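Local coordinates for protein apoptosis regulator CED-9 (Caenorhabditis elegans, PDB 1OHU) that restrains programmed cell death by sequestering the activator CED-4, until EGL-1 binds to it and releases CED-4 to switch on the caspase CED-3, at residues P98-L104 with R142-W147; N4-E8 with R152-D156. The protein carries 3 engineered substitutions. One frame throughout, in Å; residues are numbered along the deposited sequence.

Contact 1 of 2, residues P98-L104 with R142-W147; sequences PMSYGRL and RIRNNW
Pro98 meets the side chain of Asn146, whose OD1 lies 2.6 Å from Pro98 N. This nitrogen has no hydrogen to share, so the short distance is no hydrogen bond. Pro98 O accepts from Arg103 NH1 at 2.6 Å, with the oxygen in the guanidinium plane. Met99, a selenomethionine, turns inward. Its CG is anti to the backbone N (chi1 -177°) and its side chain crosses Ile143 at a slant, with CG 3.4 Å from CG1, a tight fit. The chain then bends twice, and CE ends 3.3 Å from Arg142 CB. Met99 O takes the indole N-H of Trp147, NE1 to O 2.7 Å, at the ring edge and in the carbonyl plane; the angle at hydrogen is 153°. Ser100 caps helix 101-118 by accepting from Arg103 N. Tyr101 points its edge at the face of Trp147 in an offset edge-to-face pair, ring planes 69° apart, while its OH bonds to Ser153 N. Arg103 stretches out until NH1 is 4.2 Å from Arg142 NE; the two guanidinium groups are turned nearly at right angles and do not touch. Arg142 also has a cation-pi partner in Phe138. Leu104 CD2 reaches the edge of Trp147, 3.8 Å from CZ2. The contact joins part of the predicted BH1 motif to the start of the region assigned to BH2. Its chemistry implies a mainly apolar joint with one directional bond. This bond satisfies the indole N-H and probably fixes the Trp147 ring's rotation. The Pro98 carbonyl would probably ease the closeness of the two arginines.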
loop_
_atom_site.group_PDB
_atom_site.type_symbol
_atom_site.label_atom_id
_atom_site.label_comp_id
_atom_site.label_asym_id
_atom_site.label_seq_id
_atom_site.Cartn_x
_atom_site.Cartn_y
_atom_site.Cartn_z
ATOM N N PRO A 98 -16.426 0.262 -0.169
ATOM C CA PRO A 98 -15.752 -0.618 0.792
ATOM C C PRO A 98 -14.252 -0.338 0.886
ATOM O O PRO A 98 -13.478 -0.750 0.024
ATOM C CB PRO A 98 -16.050 -2.012 0.243
ATOM C CG PRO A 98 -16.054 -1.778 -1.243
ATOM C CD PRO A 98 -16.844 -0.486 -1.369
HETATM N N MSE A 99 -13.847 0.372 1.935
HETATM C CA MSE A 99 -12.437 0.693 2.130
HETATM C C MSE A 99 -12.067 0.687 3.604
HETATM O O MSE A 99 -11.814 1.736 4.194
HETATM C CB MSE A 99 -12.106 2.060 1.516
HETATM C CG MSE A 99 -10.628 2.459 1.606
HETATM SE SE MSE A 99 -9.394 1.116 0.920
HETATM C CE MSE A 99 -9.696 1.369 -0.973
ATOM N N SER A 100 -12.044 -0.503 4.195
ATOM C CA SER A 100 -11.692 -0.651 5.598
ATOM C C SER A 100 -10.182 -0.515 5.733
ATOM O O SER A 100 -9.462 -0.515 4.734
ATOM C CB SER A 100 -12.128 -2.023 6.114
ATOM O OG SER A 100 -11.403 -3.067 5.483
ATOM N N TYR A 101 -9.703 -0.399 6.967
ATOM C CA TYR A 101 -8.271 -0.274 7.217
ATOM C C TYR A 101 -7.562 -1.526 6.715
ATOM O O TYR A 101 -6.428 -1.466 6.245
ATOM C CB TYR A 101 -8.013 -0.094 8.714
ATOM C CG TYR A 101 -8.698 1.117 9.307
ATOM C CD1 TYR A 101 -8.381 2.406 8.873
ATOM C CD2 TYR A 101 -9.670 0.977 10.295
ATOM C CE1 TYR A 101 -9.016 3.527 9.411
ATOM C CE2 TYR A 101 -10.313 2.089 10.840
ATOM C CZ TYR A 101 -9.982 3.360 10.394
ATOM O OH TYR A 101 -10.617 4.459 10.930
ATOM N N GLY A 102 -8.243 -2.662 6.816
ATOM C CA GLY A 102 -7.668 -3.914 6.364
ATOM C C GLY A 102 -7.443 -3.926 4.866
ATOM O O GLY A 102 -6.391 -4.352 4.399
ATOM N N ARG A 103 -8.432 -3.463 4.109
ATOM C CA ARG A 103 -8.313 -3.428 2.660
ATOM C C ARG A 103 -7.307 -2.341 2.280
ATOM O O ARG A 103 -6.534 -2.497 1.332
ATOM C CB ARG A 103 -9.672 -3.134 2.011
ATOM C CG ARG A 103 -9.719 -3.459 0.521
ATOM C CD ARG A 103 -11.008 -2.996 -0.143
ATOM N NE ARG A 103 -11.116 -3.507 -1.510
ATOM C CZ ARG A 103 -12.038 -3.131 -2.394
ATOM N NH1 ARG A 103 -12.952 -2.224 -2.069
ATOM N NH2 ARG A 103 -12.052 -3.671 -3.607
ATOM N N LEU A 104 -7.322 -1.246 3.033
ATOM C CA LEU A 104 -6.419 -0.130 2.789
ATOM C C LEU A 104 -4.971 -0.593 2.889
ATOM O O LEU A 104 -4.187 -0.448 1.951
ATOM C CB LEU A 104 -6.679 0.975 3.814
ATOM C CG LEU A 104 -5.711 2.160 3.857
ATOM C CD1 LEU A 104 -5.723 2.897 2.533
ATOM C CD2 LEU A 104 -6.113 3.086 4.992
ATOM N N ARG A 142 -12.683 4.950 -3.162
ATOM C CA ARG A 142 -13.255 4.191 -2.060
ATOM C C ARG A 142 -13.263 4.955 -0.738
ATOM O O ARG A 142 -14.225 4.865 0.019
ATOM C CB ARG A 142 -12.490 2.881 -1.874
ATOM C CG ARG A 142 -12.285 2.067 -3.152
ATOM C CD ARG A 142 -13.588 1.570 -3.713
ATOM N NE ARG A 142 -13.432 0.808 -4.951
ATOM C CZ ARG A 142 -12.793 1.241 -6.035
ATOM N NH1 ARG A 142 -12.724 0.474 -7.112
ATOM N NH2 ARG A 142 -12.207 2.430 -6.039
ATOM N N ILE A 143 -12.200 5.699 -0.448
ATOM C CA ILE A 143 -12.150 6.440 0.809
ATOM C C ILE A 143 -13.100 7.630 0.824
ATOM O O ILE A 143 -14.022 7.691 1.637
ATOM C CB ILE A 143 -10.729 6.965 1.122
ATOM C CG1 ILE A 143 -9.795 5.802 1.461
ATOM C CG2 ILE A 143 -10.782 7.938 2.294
ATOM C CD1 ILE A 143 -8.406 6.238 1.923
ATOM N N ARG A 144 -12.858 8.571 -0.082
ATOM C CA ARG A 144 -13.655 9.784 -0.192
ATOM C C ARG A 144 -15.147 9.567 0.027
ATOM O O ARG A 144 -15.755 10.210 0.883
ATOM C CB ARG A 144 -13.421 10.426 -1.556
ATOM N N ASN A 145 -15.729 8.650 -0.736
ATOM C CA ASN A 145 -17.157 8.383 -0.647
ATOM C C ASN A 145 -17.586 7.282 0.323
ATOM O O ASN A 145 -18.777 7.002 0.442
ATOM C CB ASN A 145 -17.696 8.077 -2.041
ATOM N N ASN A 146 -16.646 6.668 1.035
ATOM C CA ASN A 146 -17.025 5.589 1.942
ATOM C C ASN A 146 -16.532 5.700 3.385
ATOM O O ASN A 146 -16.962 4.931 4.248
ATOM C CB ASN A 146 -16.564 4.250 1.362
ATOM C CG ASN A 146 -17.394 3.088 1.853
ATOM O OD1 ASN A 146 -17.024 1.929 1.674
ATOM N ND2 ASN A 146 -18.535 3.390 2.466
ATOM N N TRP A 147 -15.639 6.646 3.657
ATOM C CA TRP A 147 -15.106 6.801 5.006
ATOM C C TRP A 147 -15.968 7.625 5.955
ATOM O O TRP A 147 -16.084 7.294 7.136
ATOM C CB TRP A 147 -13.690 7.378 4.940
ATOM C CG TRP A 147 -12.631 6.309 4.948
ATOM C CD1 TRP A 147 -12.731 5.050 4.423
ATOM C CD2 TRP A 147 -11.313 6.407 5.503
ATOM N NE1 TRP A 147 -11.561 4.358 4.620
ATOM C CE2 TRP A 147 -10.673 5.166 5.279
ATOM C CE3 TRP A 147 -10.609 7.421 6.168
ATOM C CZ2 TRP A 147 -9.360 4.913 5.698
ATOM C CZ3 TRP A 147 -9.303 7.169 6.584
ATOM C CH2 TRP A 147 -8.695 5.923 6.346
#

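Contact 2 of 2, residues N4-E8 with R152-D156; sequences NDWEE and RSWDD
Asp5 and Trp154 meet because of their first torsions. Asp5 CG stands between its own backbone N and carbonyl carbon (chi1 70°), which swings the carboxylate over to the start of helix 154-172. Trp154 CG is anti to its carbonyl carbon (chi1 -76°), and this brings the pyrrole side of the indole against Trp6. Asp5 OD2 accepts from Trp154 N at 3.3 Å through its syn lone pair. The bond is bent, with 137° at hydrogen. The same OD2 lies 3.2 Å from Trp154 CB, near the plane of the ring. Asp5 OD1 rests on Ser153 CB, 3.3 Å away. The Asp5 and Asp155 side chains pass each other head to tail, and their two OD2 atoms are 3.2 Å apart. Both are acceptors, so the pair may raise the proton affinity of one carboxylate, while the helix start would probably offset part of the charge. Trp6 CB packs against Trp154 NE1 at 3.3 Å. This buried NE1 has no polar partner in the model. Trp6 CZ3 comes 3.5 Å from Arg152 O. With an alanine at position Asp5, Trp154 N would probably lose its carboxylate partner, and a gap would open beside Ser153 CB. Asp5 also begins a type I turn ending at Glu8, closed by the bond from Glu8 N to Asp5 O. Ser153 is the N-cap residue, its OG accepting a weak bond from Asp156 N. This is a capped helix start in the region assigned to the BH2 motif of a Bcl-2 family protein, bordered by the N-terminal loop.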
loop_
_atom_site.group_PDB
_atom_site.type_symbol
_atom_site.label_atom_id
_atom_site.label_comp_id
_atom_site.label_asym_id
_atom_site.label_seq_id
_atom_site.Cartn_x
_atom_site.Cartn_y
_atom_site.Cartn_z
ATOM N N ASN A 4 -13.578 14.480 8.082
ATOM C CA ASN A 4 -12.853 14.937 6.864
ATOM C C ASN A 4 -11.418 15.344 7.189
ATOM O O ASN A 4 -11.076 16.527 7.139
ATOM C CB ASN A 4 -13.593 16.107 6.236
ATOM N N ASP A 5 -10.582 14.365 7.531
ATOM C CA ASP A 5 -9.180 14.634 7.847
ATOM C C ASP A 5 -8.278 14.038 6.767
ATOM O O ASP A 5 -7.134 14.461 6.595
ATOM C CB ASP A 5 -8.815 14.061 9.225
ATOM C CG ASP A 5 -8.779 12.544 9.244
ATOM O OD1 ASP A 5 -9.751 11.910 8.783
ATOM O OD2 ASP A 5 -7.777 11.984 9.736
ATOM N N TRP A 6 -8.805 13.055 6.041
ATOM C CA TRP A 6 -8.063 12.414 4.960
ATOM C C TRP A 6 -7.991 13.403 3.802
ATOM O O TRP A 6 -7.369 13.141 2.767
ATOM C CB TRP A 6 -8.767 11.123 4.523
ATOM C CG TRP A 6 -10.186 11.316 4.066
ATOM C CD1 TRP A 6 -10.606 11.730 2.833
ATOM C CD2 TRP A 6 -11.370 11.119 4.849
ATOM N NE1 TRP A 6 -11.979 11.804 2.801
ATOM C CE2 TRP A 6 -12.473 11.435 4.025
ATOM C CE3 TRP A 6 -11.606 10.708 6.170
ATOM C CZ2 TRP A 6 -13.796 11.352 4.477
ATOM C CZ3 TRP A 6 -12.921 10.624 6.619
ATOM C CH2 TRP A 6 -13.999 10.945 5.773
ATOM N N GLU A 7 -8.634 14.551 4.006
ATOM C CA GLU A 7 -8.672 15.623 3.022
ATOM C C GLU A 7 -7.481 16.567 3.177
ATOM O O GLU A 7 -7.187 17.352 2.278
ATOM C CB GLU A 7 -9.989 16.392 3.153
ATOM C CG GLU A 7 -11.180 15.639 2.582
ATOM C CD GLU A 7 -12.509 16.261 2.957
ATOM O OE1 GLU A 7 -12.637 17.501 2.878
ATOM O OE2 GLU A 7 -13.434 15.505 3.322
ATOM N N GLU A 8 -6.799 16.485 4.317
ATOM C CA GLU A 8 -5.629 17.323 4.563
ATOM C C GLU A 8 -4.582 16.991 3.510
ATOM O O GLU A 8 -4.433 15.833 3.119
ATOM C CB GLU A 8 -5.031 17.051 5.948
ATOM C CG GLU A 8 -5.940 17.355 7.125
ATOM C CD GLU A 8 -5.237 17.183 8.466
ATOM O OE1 GLU A 8 -5.909 17.307 9.512
ATOM O OE2 GLU A 8 -4.012 16.929 8.480
ATOM N N ARG A 152 -14.825 5.908 9.606
ATOM C CA ARG A 152 -13.385 5.724 9.773
ATOM C C ARG A 152 -12.622 7.009 9.462
ATOM O O ARG A 152 -13.171 7.953 8.889
ATOM C CB ARG A 152 -12.857 4.575 8.899
ATOM C CG ARG A 152 -13.879 3.921 7.988
ATOM C CD ARG A 152 -13.762 2.405 8.051
ATOM N NE ARG A 152 -14.595 1.750 7.049
ATOM C CZ ARG A 152 -14.930 0.463 7.075
ATOM N NH1 ARG A 152 -14.505 -0.317 8.064
ATOM N NH2 ARG A 152 -15.682 -0.049 6.104
ATOM N N SER A 153 -11.354 7.040 9.859
ATOM C CA SER A 153 -10.501 8.198 9.637
ATOM C C SER A 153 -9.056 7.804 9.910
ATOM O O SER A 153 -8.782 6.673 10.314
ATOM C CB SER A 153 -10.911 9.345 10.569
ATOM O OG SER A 153 -10.737 8.991 11.930
ATOM N N TRP A 154 -8.133 8.734 9.685
ATOM C CA TRP A 154 -6.720 8.467 9.918
ATOM C C TRP A 154 -6.380 8.447 11.402
ATOM O O TRP A 154 -5.451 7.756 11.820
ATOM C CB TRP A 154 -5.856 9.505 9.197
ATOM C CG TRP A 154 -5.771 9.275 7.718
ATOM C CD1 TRP A 154 -6.264 10.078 6.732
ATOM C CD2 TRP A 154 -5.171 8.150 7.058
ATOM N NE1 TRP A 154 -6.011 9.524 5.499
ATOM C CE2 TRP A 154 -5.342 8.341 5.670
ATOM C CE3 TRP A 154 -4.507 6.999 7.507
ATOM C CZ2 TRP A 154 -4.872 7.421 4.722
ATOM C CZ3 TRP A 154 -4.040 6.082 6.561
ATOM C CH2 TRP A 154 -4.226 6.302 5.187
ATOM N N ASP A 155 -7.127 9.208 12.195
ATOM C CA ASP A 155 -6.904 9.264 13.635
ATOM C C ASP A 155 -7.307 7.919 14.210
ATOM O O ASP A 155 -6.566 7.301 14.976
ATOM C CB ASP A 155 -7.753 10.372 14.248
ATOM C CG ASP A 155 -7.495 11.717 13.602
ATOM O OD1 ASP A 155 -6.386 12.265 13.793
ATOM O OD2 ASP A 155 -8.396 12.221 12.894
ATOM N N ASP A 156 -8.494 7.470 13.823
ATOM C CA ASP A 156 -9.014 6.186 14.266
ATOM C C ASP A 156 -8.025 5.114 13.797
ATOM O O ASP A 156 -7.847 4.082 14.446
ATOM C CB ASP A 156 -10.391 5.956 13.641
ATOM C CG ASP A 156 -11.185 4.892 14.359
ATOM O OD1 ASP A 156 -10.743 3.725 14.384
ATOM O OD2 ASP A 156 -12.258 5.230 14.901
#

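Overall arrangement
From the N terminus, the loop 4-8 leads into helix 13-27 and the rest of the helical bundle. Contact 2 brings this loop to the start of helix 154-172, which closes almost the whole modelled chain into one loop. Contact 1 is nested inside it. It closes a shorter, mostly helical loop, from the entry of helix 101-118 to the end of helix 128-144. The two centres lie about 11 Å apart. They also touch directly, and Trp147 O probably accepts a hydrogen bond from Arg152 N. Together they tie the regions assigned to BH1 and BH2 to the N-terminal loop at one side of the domain.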